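Local coordinates for kinesin-like protein (Caenorhabditis elegans, PDB 5X3E) that probably hydrolyses ATP to work as a microtubule motor of the kinesin-6 family, captured here in the nucleotide-free state, at residues 38-43 with 409-414; 144-149 with 297-302; 365-370 with 397-402. One frame throughout, in Å; residues are numbered along the deposited sequence.

Interaction 1: 38-43 with 409-414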
ATOM      1  N   VAL A  38      -7.612 -12.499  -2.015  1.00 60.11           N
ATOM      2  CA  VAL A  38      -7.168 -12.575  -0.631  1.00 60.65           C
ATOM      3  C   VAL A  38      -6.236 -13.770  -0.508  1.00 59.89           C
ATOM      4  O   VAL A  38      -6.610 -14.894  -0.865  1.00 65.99           O
ATOM      5  CB  VAL A  38      -8.345 -12.700   0.348  1.00 66.45           C
ATOM      6  CG1 VAL A  38      -7.836 -12.765   1.773  1.00 58.93           C
ATOM      7  CG2 VAL A  38      -9.291 -11.529   0.177  1.00 66.38           C
ATOM      8  N   VAL A  39      -5.025 -13.526  -0.010  1.00 65.09           N
ATOM      9  CA  VAL A  39      -4.055 -14.587   0.221  1.00 56.13           C
ATOM     10  C   VAL A  39      -3.690 -14.570   1.698  1.00 60.79           C
ATOM     11  O   VAL A  39      -3.914 -13.588   2.413  1.00 70.28           O
ATOM     12  CB  VAL A  39      -2.792 -14.455  -0.654  1.00 51.82           C
ATOM     13  CG1 VAL A  39      -3.168 -14.301  -2.121  1.00 51.40           C
ATOM     14  CG2 VAL A  39      -1.922 -13.299  -0.177  1.00 43.79           C
ATOM     15  N   CYS A  40      -3.139 -15.685   2.157  1.00 71.32           N
ATOM     16  CA  CYS A  40      -2.846 -15.883   3.566  1.00 66.58           C
ATOM     17  C   CYS A  40      -1.412 -16.377   3.715  1.00 64.31           C
ATOM     18  O   CYS A  40      -0.936 -17.176   2.901  1.00 71.89           O
ATOM     19  CB  CYS A  40      -3.842 -16.871   4.187  1.00 69.11           C
ATOM     20  SG  CYS A  40      -3.606 -17.186   5.940  1.00 76.58           S
ATOM     21  N   ARG A  41      -0.723 -15.892   4.747  1.00 57.37           N
ATOM     22  CA  ARG A  41       0.677 -16.236   4.979  1.00 66.78           C
ATOM     23  C   ARG A  41       0.871 -16.646   6.430  1.00 70.04           C
ATOM     24  O   ARG A  41       0.628 -15.848   7.341  1.00 71.18           O
ATOM     25  CB  ARG A  41       1.615 -15.077   4.637  1.00 53.90           C
ATOM     26  CG  ARG A  41       3.068 -15.437   4.877  1.00 54.01           C
ATOM     27  CD  ARG A  41       3.997 -14.256   4.722  1.00 48.50           C
ATOM     28  NE  ARG A  41       5.366 -14.704   4.491  1.00 52.69           N
ATOM     29  CZ  ARG A  41       6.414 -13.895   4.401  1.00 57.44           C
ATOM     30  NH1 ARG A  41       6.253 -12.586   4.530  1.00 63.36           N
ATOM     31  NH2 ARG A  41       7.623 -14.396   4.185  1.00 52.81           N
ATOM     32  N   LEU A  42       1.336 -17.879   6.634  1.00 62.40           N
ATOM     33  CA  LEU A  42       1.631 -18.374   7.972  1.00 65.54           C
ATOM     34  C   LEU A  42       3.046 -17.967   8.379  1.00 70.03           C
ATOM     35  O   LEU A  42       3.990 -18.099   7.590  1.00 74.64           O
ATOM     36  CB  LEU A  42       1.512 -19.901   8.014  1.00 74.78           C
ATOM     37  CG  LEU A  42       0.273 -20.613   7.457  1.00 71.88           C
ATOM     38  CD1 LEU A  42       0.216 -22.054   7.966  1.00 76.73           C
ATOM     39  CD2 LEU A  42      -1.011 -19.878   7.746  1.00 67.08           C
ATOM     40  N   CYS A  43       3.195 -17.481   9.600  1.00 67.47           N
ATOM     41  CA  CYS A  43       4.529 -17.180  10.093  1.00 78.04           C
ATOM     42  C   CYS A  43       5.166 -18.444  10.675  1.00 81.17           C
ATOM     43  O   CYS A  43       4.477 -19.439  10.921  1.00 84.54           O
ATOM     44  CB  CYS A  43       4.466 -16.080  11.147  1.00 68.71           C
ATOM     45  SG  CYS A  43       3.421 -16.496  12.533  1.00 87.55           S
ATOM     46  N   ILE A 409      -3.576 -11.801   4.314  1.00 62.81           N
ATOM     47  CA  ILE A 409      -3.935 -12.130   5.688  1.00 64.88           C
ATOM     48  C   ILE A 409      -2.755 -12.850   6.327  1.00 61.84           C
ATOM     49  O   ILE A 409      -2.441 -13.985   5.969  1.00 71.92           O
ATOM     50  CB  ILE A 409      -5.202 -12.990   5.751  1.00 68.02           C
ATOM     51  CG1 ILE A 409      -6.353 -12.301   5.025  1.00 68.58           C
ATOM     52  CG2 ILE A 409      -5.585 -13.267   7.196  1.00 76.64           C
ATOM     53  CD1 ILE A 409      -6.752 -10.996   5.644  1.00 71.23           C
ATOM     54  N   CYS A 410      -2.099 -12.189   7.274  1.00 58.79           N
ATOM     55  CA  CYS A 410      -1.033 -12.807   8.049  1.00 57.48           C
ATOM     56  C   CYS A 410      -1.633 -13.418   9.310  1.00 74.03           C
ATOM     57  O   CYS A 410      -2.357 -12.740  10.046  1.00 83.68           O
ATOM     58  CB  CYS A 410       0.032 -11.769   8.409  1.00 59.44           C
ATOM     59  SG  CYS A 410       0.875 -11.048   6.968  1.00 80.25           S
ATOM     60  N   VAL A 411      -1.323 -14.685   9.573  1.00 74.07           N
ATOM     61  CA  VAL A 411      -1.874 -15.382  10.733  1.00 76.35           C
ATOM     62  C   VAL A 411      -0.766 -16.160  11.431  1.00 74.83           C
ATOM     63  O   VAL A 411       0.141 -16.691  10.783  1.00 85.90           O
ATOM     64  CB  VAL A 411      -3.037 -16.323  10.358  1.00 77.16           C
ATOM     65  CG1 VAL A 411      -4.269 -15.531   9.934  1.00 70.38           C
ATOM     66  CG2 VAL A 411      -2.617 -17.267   9.271  1.00 71.02           C
ATOM     67  N   ASN A 412      -0.840 -16.219  12.762  1.00 75.37           N
ATOM     68  CA  ASN A 412       0.107 -16.988  13.548  1.00 80.43           C
ATOM     69  C   ASN A 412      -0.497 -18.334  13.908  1.00 91.53           C
ATOM     70  O   ASN A 412      -1.585 -18.374  14.504  1.00 90.08           O
ATOM     71  CB  ASN A 412       0.501 -16.229  14.811  1.00 83.66           C
ATOM     72  CG  ASN A 412       1.748 -16.800  15.473  1.00 87.96           C
ATOM     73  OD1 ASN A 412       1.907 -18.016  15.585  1.00 88.69           O
ATOM     74  ND2 ASN A 412       2.648 -15.920  15.894  1.00 86.96           N
ATOM     75  N   PRO A 413       0.155 -19.449  13.560  1.00 91.91           N
ATOM     76  CA  PRO A 413      -0.401 -20.772  13.893  1.00 84.82           C
ATOM     77  C   PRO A 413      -0.369 -21.102  15.375  1.00 94.96           C
ATOM     78  O   PRO A 413      -0.891 -22.158  15.759  1.00112.26           O
ATOM     79  CB  PRO A 413       0.495 -21.742  13.103  1.00 80.26           C
ATOM     80  CG  PRO A 413       1.230 -20.889  12.105  1.00 93.11           C
ATOM     81  CD  PRO A 413       1.384 -19.555  12.758  1.00 91.95           C
ATOM     82  N   LYS A 414       0.233 -20.259  16.208  1.00 96.08           N
ATOM     83  CA  LYS A 414       0.293 -20.539  17.635  1.00100.09           C
ATOM     84  C   LYS A 414      -1.122 -20.666  18.200  1.00 95.11           C
ATOM     85  O   LYS A 414      -2.010 -19.893  17.821  1.00 93.62           O
ATOM     86  CB  LYS A 414       1.074 -19.440  18.361  1.00104.09           C
ATOM     87  CG  LYS A 414       2.011 -19.972  19.440  1.00131.17           C
ATOM     88  CD  LYS A 414       2.979 -18.918  19.958  1.00136.71           C
ATOM     89  CE  LYS A 414       3.932 -19.524  20.988  1.00129.88           C
ATOM     90  NZ  LYS A 414       4.935 -18.543  21.485  1.00127.73           N
TER

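Interaction 2: 144-149 with 297-302. With SO4 (sulfate ion), chain C.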
ATOM      1  N   ARG A 144      11.201  -4.175  -2.080  1.00 39.88           N
ATOM      2  CA  ARG A 144      11.300  -4.904  -3.342  1.00 42.31           C
ATOM      3  C   ARG A 144      10.436  -4.259  -4.414  1.00 44.84           C
ATOM      4  O   ARG A 144      10.844  -4.169  -5.579  1.00 49.30           O
ATOM      5  CB  ARG A 144      10.906  -6.369  -3.146  1.00 59.79           C
ATOM      6  CG  ARG A 144      11.810  -7.142  -2.200  1.00 62.04           C
ATOM      7  CD  ARG A 144      11.345  -8.580  -2.055  1.00 58.90           C
ATOM      8  NE  ARG A 144      12.066  -9.271  -0.992  1.00 64.95           N
ATOM      9  CZ  ARG A 144      13.146 -10.018  -1.190  1.00 63.44           C
ATOM     10  NH1 ARG A 144      13.621 -10.181  -2.417  1.00 53.55           N
ATOM     11  NH2 ARG A 144      13.747 -10.607  -0.163  1.00 58.29           N
ATOM     12  N   THR A 145       9.225  -3.832  -4.046  1.00 59.75           N
ATOM     13  CA  THR A 145       8.370  -3.125  -4.992  1.00 48.46           C
ATOM     14  C   THR A 145       9.041  -1.846  -5.482  1.00 46.19           C
ATOM     15  O   THR A 145       9.059  -1.563  -6.686  1.00 44.13           O
ATOM     16  CB  THR A 145       7.014  -2.817  -4.357  1.00 46.60           C
ATOM     17  OG1 THR A 145       6.316  -4.040  -4.100  1.00 51.74           O
ATOM     18  CG2 THR A 145       6.186  -1.968  -5.300  1.00 40.61           C
ATOM     19  N   LEU A 146       9.597  -1.054  -4.561  1.00 44.27           N
ATOM     20  CA  LEU A 146      10.317   0.149  -4.969  1.00 43.11           C
ATOM     21  C   LEU A 146      11.480  -0.190  -5.890  1.00 48.87           C
ATOM     22  O   LEU A 146      11.713   0.503  -6.888  1.00 64.43           O
ATOM     23  CB  LEU A 146      10.822   0.911  -3.746  1.00 45.58           C
ATOM     24  CG  LEU A 146       9.788   1.581  -2.844  1.00 39.78           C
ATOM     25  CD1 LEU A 146      10.447   2.031  -1.537  1.00 34.53           C
ATOM     26  CD2 LEU A 146       9.128   2.754  -3.573  1.00 32.53           C
ATOM     27  N   ASP A 147      12.235  -1.242  -5.558  1.00 47.80           N
ATOM     28  CA  ASP A 147      13.334  -1.683  -6.414  1.00 44.91           C
ATOM     29  C   ASP A 147      12.844  -1.999  -7.819  1.00 44.90           C
ATOM     30  O   ASP A 147      13.364  -1.470  -8.808  1.00 49.93           O
ATOM     31  CB  ASP A 147      14.009  -2.916  -5.807  1.00 51.49           C
ATOM     32  CG  ASP A 147      14.916  -2.581  -4.644  1.00 59.74           C
ATOM     33  OD1 ASP A 147      15.486  -1.469  -4.628  1.00 57.51           O
ATOM     34  OD2 ASP A 147      15.063  -3.442  -3.748  1.00 73.54           O
ATOM     35  N   VAL A 148      11.834  -2.861  -7.922  1.00 45.79           N
ATOM     36  CA  VAL A 148      11.379  -3.339  -9.221  1.00 43.76           C
ATOM     37  C   VAL A 148      10.774  -2.205 -10.042  1.00 53.35           C
ATOM     38  O   VAL A 148      10.973  -2.138 -11.264  1.00 48.05           O
ATOM     39  CB  VAL A 148      10.397  -4.505  -9.027  1.00 43.76           C
ATOM     40  CG1 VAL A 148       9.723  -4.854 -10.330  1.00 40.13           C
ATOM     41  CG2 VAL A 148      11.142  -5.708  -8.471  1.00 42.04           C
ATOM     42  N   ILE A 149      10.009  -1.314  -9.399  1.00 40.83           N
ATOM     43  CA  ILE A 149       9.463  -0.153 -10.104  1.00 38.78           C
ATOM     44  C   ILE A 149      10.586   0.644 -10.755  1.00 41.79           C
ATOM     45  O   ILE A 149      10.572   0.897 -11.965  1.00 54.94           O
ATOM     46  CB  ILE A 149       8.625   0.727  -9.154  1.00 43.83           C
ATOM     47  CG1 ILE A 149       7.281   0.065  -8.843  1.00 37.76           C
ATOM     48  CG2 ILE A 149       8.391   2.117  -9.751  1.00 32.10           C
ATOM     49  CD1 ILE A 149       6.562   0.703  -7.676  1.00 39.03           C
ATOM     50  N   SER A 297      -1.021   2.417   8.258  1.00 46.32           N
ATOM     51  CA  SER A 297      -0.009   3.170   7.532  1.00 52.60           C
ATOM     52  C   SER A 297      -0.216   2.977   6.036  1.00 52.53           C
ATOM     53  O   SER A 297      -0.313   1.840   5.557  1.00 46.49           O
ATOM     54  CB  SER A 297       1.400   2.742   7.948  1.00 44.63           C
ATOM     55  OG  SER A 297       1.562   1.354   7.784  1.00 77.88           O
ATOM     56  N   VAL A 298      -0.258   4.085   5.303  1.00 48.93           N
ATOM     57  CA  VAL A 298      -0.603   4.089   3.886  1.00 44.78           C
ATOM     58  C   VAL A 298       0.566   4.692   3.122  1.00 47.59           C
ATOM     59  O   VAL A 298       0.823   5.901   3.208  1.00 42.40           O
ATOM     60  CB  VAL A 298      -1.901   4.865   3.619  1.00 47.62           C
ATOM     61  CG1 VAL A 298      -2.261   4.811   2.142  1.00 43.41           C
ATOM     62  CG2 VAL A 298      -3.034   4.315   4.482  1.00 45.67           C
ATOM     63  N   PHE A 299       1.277   3.855   2.381  1.00 40.40           N
ATOM     64  CA  PHE A 299       2.398   4.294   1.561  1.00 43.98           C
ATOM     65  C   PHE A 299       1.981   4.159   0.100  1.00 45.41           C
ATOM     66  O   PHE A 299       1.724   3.051  -0.379  1.00 45.14           O
ATOM     67  CB  PHE A 299       3.650   3.484   1.877  1.00 38.85           C
ATOM     68  CG  PHE A 299       4.891   4.014   1.221  1.00 52.51           C
ATOM     69  CD1 PHE A 299       5.626   5.026   1.812  1.00 43.19           C
ATOM     70  CD2 PHE A 299       5.326   3.496   0.012  1.00 45.44           C
ATOM     71  CE1 PHE A 299       6.770   5.514   1.209  1.00 49.98           C
ATOM     72  CE2 PHE A 299       6.471   3.980  -0.596  1.00 43.23           C
ATOM     73  CZ  PHE A 299       7.194   4.990   0.003  1.00 47.30           C
ATOM     74  N   THR A 300       1.871   5.287  -0.595  1.00 52.35           N
ATOM     75  CA  THR A 300       1.376   5.308  -1.966  1.00 41.51           C
ATOM     76  C   THR A 300       2.507   5.680  -2.914  1.00 40.98           C
ATOM     77  O   THR A 300       3.102   6.756  -2.786  1.00 53.65           O
ATOM     78  CB  THR A 300       0.218   6.290  -2.112  1.00 51.89           C
ATOM     79  OG1 THR A 300      -0.840   5.915  -1.219  1.00 50.27           O
ATOM     80  CG2 THR A 300      -0.299   6.280  -3.540  1.00 55.99           C
ATOM     81  N   ILE A 301       2.785   4.798  -3.867  1.00 36.37           N
ATOM     82  CA  ILE A 301       3.766   5.036  -4.919  1.00 35.61           C
ATOM     83  C   ILE A 301       3.020   5.521  -6.150  1.00 46.56           C
ATOM     84  O   ILE A 301       2.163   4.808  -6.683  1.00 52.44           O
ATOM     85  CB  ILE A 301       4.577   3.768  -5.230  1.00 42.17           C
ATOM     86  CG1 ILE A 301       5.164   3.187  -3.942  1.00 45.98           C
ATOM     87  CG2 ILE A 301       5.672   4.075  -6.243  1.00 34.28           C
ATOM     88  CD1 ILE A 301       5.620   1.758  -4.062  1.00 47.42           C
ATOM     89  N   LYS A 302       3.325   6.738  -6.586  1.00 45.19           N
ATOM     90  CA  LYS A 302       2.670   7.346  -7.736  1.00 48.18           C
ATOM     91  C   LYS A 302       3.635   7.420  -8.908  1.00 44.55           C
ATOM     92  O   LYS A 302       4.741   7.959  -8.781  1.00 40.27           O
ATOM     93  CB  LYS A 302       2.152   8.744  -7.404  1.00 37.63           C
ATOM     94  CG  LYS A 302       1.159   8.775  -6.268  1.00 38.69           C
ATOM     95  CD  LYS A 302       0.710  10.196  -5.991  1.00 40.31           C
ATOM     96  CE  LYS A 302      -0.305  10.225  -4.861  1.00 52.16           C
ATOM     97  NZ  LYS A 302      -0.816  11.596  -4.609  1.00 45.30           N
TER
HETATM   98  S   SO4 C 501      -2.503  11.227  -1.219  1.00 54.03           S
HETATM   99  O1  SO4 C 501      -2.659  11.434  -2.659  1.00 72.43           O
HETATM  100  O2  SO4 C 501      -2.096   9.849  -0.958  1.00 86.74           O
HETATM  101  O3  SO4 C 501      -3.774  11.473  -0.551  1.00 87.81           O
HETATM  102  O4  SO4 C 501      -1.505  12.146  -0.691  1.00 47.79           O

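Interaction 3: 365-370 with 397-402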
ATOM      1  N   GLN A 365     -16.988  -5.621   5.585  1.00 69.89           N
ATOM      2  CA  GLN A 365     -18.267  -5.419   4.914  1.00 72.46           C
ATOM      3  C   GLN A 365     -18.073  -4.895   3.496  1.00 79.47           C
ATOM      4  O   GLN A 365     -18.793  -5.295   2.574  1.00 87.42           O
ATOM      5  CB  GLN A 365     -19.137  -4.455   5.728  1.00 71.05           C
ATOM      6  CG  GLN A 365     -19.390  -4.899   7.158  1.00 86.62           C
ATOM      7  CD  GLN A 365     -20.053  -3.820   7.995  1.00 94.71           C
ATOM      8  OE1 GLN A 365     -20.539  -2.819   7.468  1.00 94.97           O
ATOM      9  NE2 GLN A 365     -20.076  -4.019   9.310  1.00 92.92           N
ATOM     10  N   CYS A 366     -17.100  -4.004   3.301  1.00 65.99           N
ATOM     11  CA  CYS A 366     -16.930  -3.379   1.995  1.00 61.30           C
ATOM     12  C   CYS A 366     -16.399  -4.357   0.952  1.00 69.96           C
ATOM     13  O   CYS A 366     -16.875  -4.356  -0.189  1.00 73.34           O
ATOM     14  CB  CYS A 366     -16.035  -2.149   2.113  1.00 59.01           C
ATOM     15  SG  CYS A 366     -16.909  -0.734   2.830  1.00 60.90           S
ATOM     16  N   ILE A 367     -15.424  -5.203   1.305  1.00 81.48           N
ATOM     17  CA  ILE A 367     -14.941  -6.161   0.308  1.00 78.94           C
ATOM     18  C   ILE A 367     -15.983  -7.239   0.039  1.00 70.47           C
ATOM     19  O   ILE A 367     -15.980  -7.841  -1.041  1.00 65.12           O
ATOM     20  CB  ILE A 367     -13.599  -6.833   0.691  1.00 65.81           C
ATOM     21  CG1 ILE A 367     -13.829  -8.033   1.603  1.00 80.76           C
ATOM     22  CG2 ILE A 367     -12.632  -5.846   1.332  1.00 52.96           C
ATOM     23  CD1 ILE A 367     -12.660  -8.974   1.659  1.00 95.24           C
ATOM     24  N   GLU A 368     -16.886  -7.493   0.993  1.00 66.34           N
ATOM     25  CA  GLU A 368     -17.969  -8.435   0.740  1.00 71.28           C
ATOM     26  C   GLU A 368     -18.980  -7.842  -0.228  1.00 86.49           C
ATOM     27  O   GLU A 368     -19.478  -8.542  -1.119  1.00 98.79           O
ATOM     28  CB  GLU A 368     -18.637  -8.846   2.050  1.00 70.02           C
ATOM     29  CG  GLU A 368     -17.776  -9.782   2.889  1.00 81.85           C
ATOM     30  CD  GLU A 368     -18.480 -10.282   4.132  1.00105.70           C
ATOM     31  OE1 GLU A 368     -19.344 -11.177   4.013  1.00119.18           O
ATOM     32  OE2 GLU A 368     -18.161  -9.788   5.234  1.00113.17           O
ATOM     33  N   VAL A 369     -19.298  -6.555  -0.070  1.00 86.48           N
ATOM     34  CA  VAL A 369     -20.120  -5.867  -1.062  1.00 77.94           C
ATOM     35  C   VAL A 369     -19.394  -5.812  -2.400  1.00 81.12           C
ATOM     36  O   VAL A 369     -20.013  -5.936  -3.466  1.00 87.99           O
ATOM     37  CB  VAL A 369     -20.502  -4.461  -0.560  1.00 75.60           C
ATOM     38  CG1 VAL A 369     -21.292  -3.710  -1.620  1.00 84.62           C
ATOM     39  CG2 VAL A 369     -21.310  -4.565   0.720  1.00 71.30           C
ATOM     40  N   LEU A 370     -18.071  -5.622  -2.368  1.00 76.28           N
ATOM     41  CA  LEU A 370     -17.294  -5.584  -3.604  1.00 74.18           C
ATOM     42  C   LEU A 370     -17.364  -6.911  -4.343  1.00 81.41           C
ATOM     43  O   LEU A 370     -17.512  -6.941  -5.570  1.00 90.30           O
ATOM     44  CB  LEU A 370     -15.837  -5.223  -3.309  1.00 68.72           C
ATOM     45  CG  LEU A 370     -14.888  -5.303  -4.508  1.00 63.02           C
ATOM     46  CD1 LEU A 370     -15.294  -4.319  -5.594  1.00 61.78           C
ATOM     47  CD2 LEU A 370     -13.452  -5.056  -4.076  1.00 60.53           C
ATOM     48  N   ASN A 397     -12.513   4.384  -4.296  1.00 52.78           N
ATOM     49  CA  ASN A 397     -12.389   4.016  -5.703  1.00 57.67           C
ATOM     50  C   ASN A 397     -12.126   2.524  -5.865  1.00 64.35           C
ATOM     51  O   ASN A 397     -12.784   1.850  -6.666  1.00 69.09           O
ATOM     52  CB  ASN A 397     -11.279   4.839  -6.359  1.00 61.36           C
ATOM     53  CG  ASN A 397     -11.508   6.333  -6.223  1.00 69.19           C
ATOM     54  OD1 ASN A 397     -10.680   7.054  -5.669  1.00 85.13           O
ATOM     55  ND2 ASN A 397     -12.643   6.802  -6.725  1.00 53.19           N
ATOM     56  N   TYR A 398     -11.161   1.991  -5.108  1.00 55.63           N
ATOM     57  CA  TYR A 398     -10.858   0.565  -5.169  1.00 54.07           C
ATOM     58  C   TYR A 398     -12.059  -0.278  -4.751  1.00 50.30           C
ATOM     59  O   TYR A 398     -12.407  -1.263  -5.414  1.00 59.68           O
ATOM     60  CB  TYR A 398      -9.650   0.250  -4.281  1.00 54.86           C
ATOM     61  CG  TYR A 398      -8.349   0.891  -4.708  1.00 41.89           C
ATOM     62  CD1 TYR A 398      -7.902   2.062  -4.107  1.00 38.73           C
ATOM     63  CD2 TYR A 398      -7.562   0.327  -5.707  1.00 40.54           C
ATOM     64  CE1 TYR A 398      -6.710   2.655  -4.488  1.00 39.57           C
ATOM     65  CE2 TYR A 398      -6.362   0.911  -6.094  1.00 40.64           C
ATOM     66  CZ  TYR A 398      -5.942   2.073  -5.480  1.00 40.71           C
ATOM     67  OH  TYR A 398      -4.755   2.659  -5.859  1.00 43.12           O
ATOM     68  N   LEU A 399     -12.698   0.080  -3.638  1.00 47.68           N
ATOM     69  CA  LEU A 399     -13.809  -0.714  -3.129  1.00 55.13           C
ATOM     70  C   LEU A 399     -15.054  -0.616  -4.003  1.00 64.63           C
ATOM     71  O   LEU A 399     -15.938  -1.474  -3.893  1.00 61.60           O
ATOM     72  CB  LEU A 399     -14.129  -0.291  -1.702  1.00 55.14           C
ATOM     73  CG  LEU A 399     -12.974  -0.620  -0.763  1.00 54.19           C
ATOM     74  CD1 LEU A 399     -13.063   0.185   0.505  1.00 47.29           C
ATOM     75  CD2 LEU A 399     -12.996  -2.103  -0.452  1.00 46.48           C
ATOM     76  N   GLU A 400     -15.155   0.412  -4.845  1.00 63.60           N
ATOM     77  CA  GLU A 400     -16.188   0.474  -5.867  1.00 64.70           C
ATOM     78  C   GLU A 400     -15.731  -0.160  -7.172  1.00 71.90           C
ATOM     79  O   GLU A 400     -16.358   0.052  -8.216  1.00 85.93           O
ATOM     80  CB  GLU A 400     -16.634   1.919  -6.089  1.00 67.24           C
ATOM     81  CG  GLU A 400     -17.537   2.451  -4.982  1.00 69.73           C
ATOM     82  CD  GLU A 400     -18.012   3.862  -5.247  1.00 82.24           C
ATOM     83  OE1 GLU A 400     -17.477   4.501  -6.177  1.00 90.74           O
ATOM     84  OE2 GLU A 400     -18.926   4.329  -4.537  1.00 91.82           O
ATOM     85  N   GLY A 401     -14.648  -0.928  -7.121  1.00 70.58           N
ATOM     86  CA  GLY A 401     -14.234  -1.769  -8.219  1.00 62.44           C
ATOM     87  C   GLY A 401     -13.272  -1.151  -9.200  1.00 57.33           C
ATOM     88  O   GLY A 401     -13.150  -1.658 -10.319  1.00 63.21           O
ATOM     89  N   ASN A 402     -12.612  -0.053  -8.846  1.00 58.98           N
ATOM     90  CA  ASN A 402     -11.665   0.598  -9.741  1.00 67.89           C
ATOM     91  C   ASN A 402     -10.254   0.240  -9.298  1.00 58.40           C
ATOM     92  O   ASN A 402      -9.838   0.597  -8.192  1.00 62.86           O
ATOM     93  CB  ASN A 402     -11.850   2.114  -9.776  1.00 87.57           C
ATOM     94  CG  ASN A 402     -10.994   2.773 -10.847  1.00114.92           C
ATOM     95  OD1 ASN A 402      -9.923   3.313 -10.565  1.00126.56           O
ATOM     96  ND2 ASN A 402     -11.462   2.718 -12.089  1.00120.15           N
TER

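Interaction 1: 38-43 with 409-414
Backbone hydrogen bonds carry this contact, in the zigzag of a parallel strand pair. I409 N donates to V39 O at 2.6 Å, almost straight and in the carbonyl plane. I409 O accepts from R41 N at 2.8 Å, also in plane. V411 N reaches R41 O at 3.2 Å but comes from above the carbonyl plane, 29° out of it. The last rung, C43 N to V411 O at 3.4 Å, is weak, so the pairing loosens where both strands end. The axes of the two short strand segments are inclined by 23°. These strands lie in the central sheet of the kinesin motor domain, beside the probable P-loop. C410 touches S124 there, and R41 extends away from 409-414 to bond T129 and Q93. By sequence, R41 to C43 probably begin the RxRP motif, which in other kinesins lies at the adenine; C43 stands at the second arginine position. On the opposite sheet face lie C40, L42, I409 and V411. V411 CG2 occupies the crowded position between backbone N and carbonyl carbon. It meets L42 CD2 at 3.4 Å, the two side chains running side by side, and also touches C40 SG, two residues earlier on that strand. V38 CG1 crosses I409 CG1 obliquely, and helix 418-424 covers I409 and V411. Beyond the strands, C43 SG sits over the amide of N412, 3.4 Å from its CG. N412 OD1 accepts from K414 N at 2.9 Å, forming an Asx turn, while ND2 bonds G123 O. An alanine at N412 would lose both amide bonds and the surface under the C43 sulfur, and would probably loosen the turn. P413 CD packs against C43 SG and O.

Interaction 2: 144-149 with 297-302
I301 is the densest point of this contact. Its CG1 is anti to the carbonyl carbon (chi1 -52°), and the chain ends in CD1 among three helix side chains. L146 crosses it obliquely, with L146 CD2 at 3.7 Å from I301 CD1. I149 comes tip to tip, placing its CD1 3.8 Å from I301 CG2. T145 adds only its methyl, with CG2 at 4.0 Å from I301 CD1; its hydroxyl turns back to bond L141 O in its own helix. No hydrogen bond joins the two segments. This is helix-on-sheet packing in the kinesin motor domain. Segment 144-149 of helix 141-152 runs nearly parallel to segment 297-302 of strand 296-307, with 5° between their axes and 11.0 Å at closest approach. By sequence, this strand probably follows directly on switch I. The packing thins at F299. L146 CD2 lies at the edge of its ring, near the ring plane, 4.2 Å from F299 CE2. Y221 and F274 also meet the ring, edge to face. The other face of the strand is polar at K302. Its extended side chain leads away from the helix, and NZ donates to O1 of a sulfate ion at 2.7 Å. D261 forms a salt bridge with the same ammonium group. T220 and V256 N also hold the sulfate, which probably came from the crystallisation liquor.

Interaction 3: 365-370 with 397-402
Helix 365-370 faces the end of helix 396-399, with the CA atoms of L370 and L399 6.0 Å apart, and the second helix closes in a Schellman motif. In that motif G401 N bonds back to Y398 O at 2.8 Å, and N402 N bonds N397 O at 2.9 Å. G401 takes a positive phi of 92°. A side chain there would be jammed against the carbonyl oxygen of E400, and its first carbon would also sit close to L370 CD1. L370 makes the main approach. Its CG is anti to the backbone N (chi1 174°), which carries the branched end to the helix terminus. CD1 rests 3.4 Å from L399 O and also touches G401 N. CD2 lies farther off, beside Y398 O. L370 thus meets the backbone of the helix end, chiefly through CD1. L399 answers from the second helix. Its CG is anti to the carbonyl carbon (chi1 -65°), and both methyls reach the first helix. CD2 packs 4.0 Å from C366 CB and crosses I367 CG2 obliquely at 4.2 Å, while CD1 also meets C366 CB. I367 extends its CG1 branch away from this helix end. T392 of helix 390-394 touches both C366 and L399, and I405 of strand 404-411 backs L370. By sequence, helix 350-375 is probably the switch II (relay) helix, and helices 390-394 and 396-399 probably match the helix that follows it in kinesins. N397 O and Y398 O are taken up by the Schellman bonds. With no hydrogen bond between the segments, the contact rests on van der Waals packing of leucine methyls on side chains and backbone.

Overall arrangement
The three contacts lie in one motor domain, their centres 22 Å apart in every pairing. Interaction 1 spans most of the chain, pairing strand 37-42 with strand 404-411. Interactions 2 and 3 both fall between its two segments in sequence, interaction 2 first. Interactions 1 and 2 reach the same mixed sheet, one through strand pairing and the other through a helix packed on strand 296-307. Interaction 3 joins helix 350-375 to helix 396-399, which is followed, after a short turn, by strand 404-411; its nearest atoms are about 4 Å from interaction 1. Strand 404-411 thus stands between the strand pairing of interaction 1 and the probable switch II helix region of interaction 3.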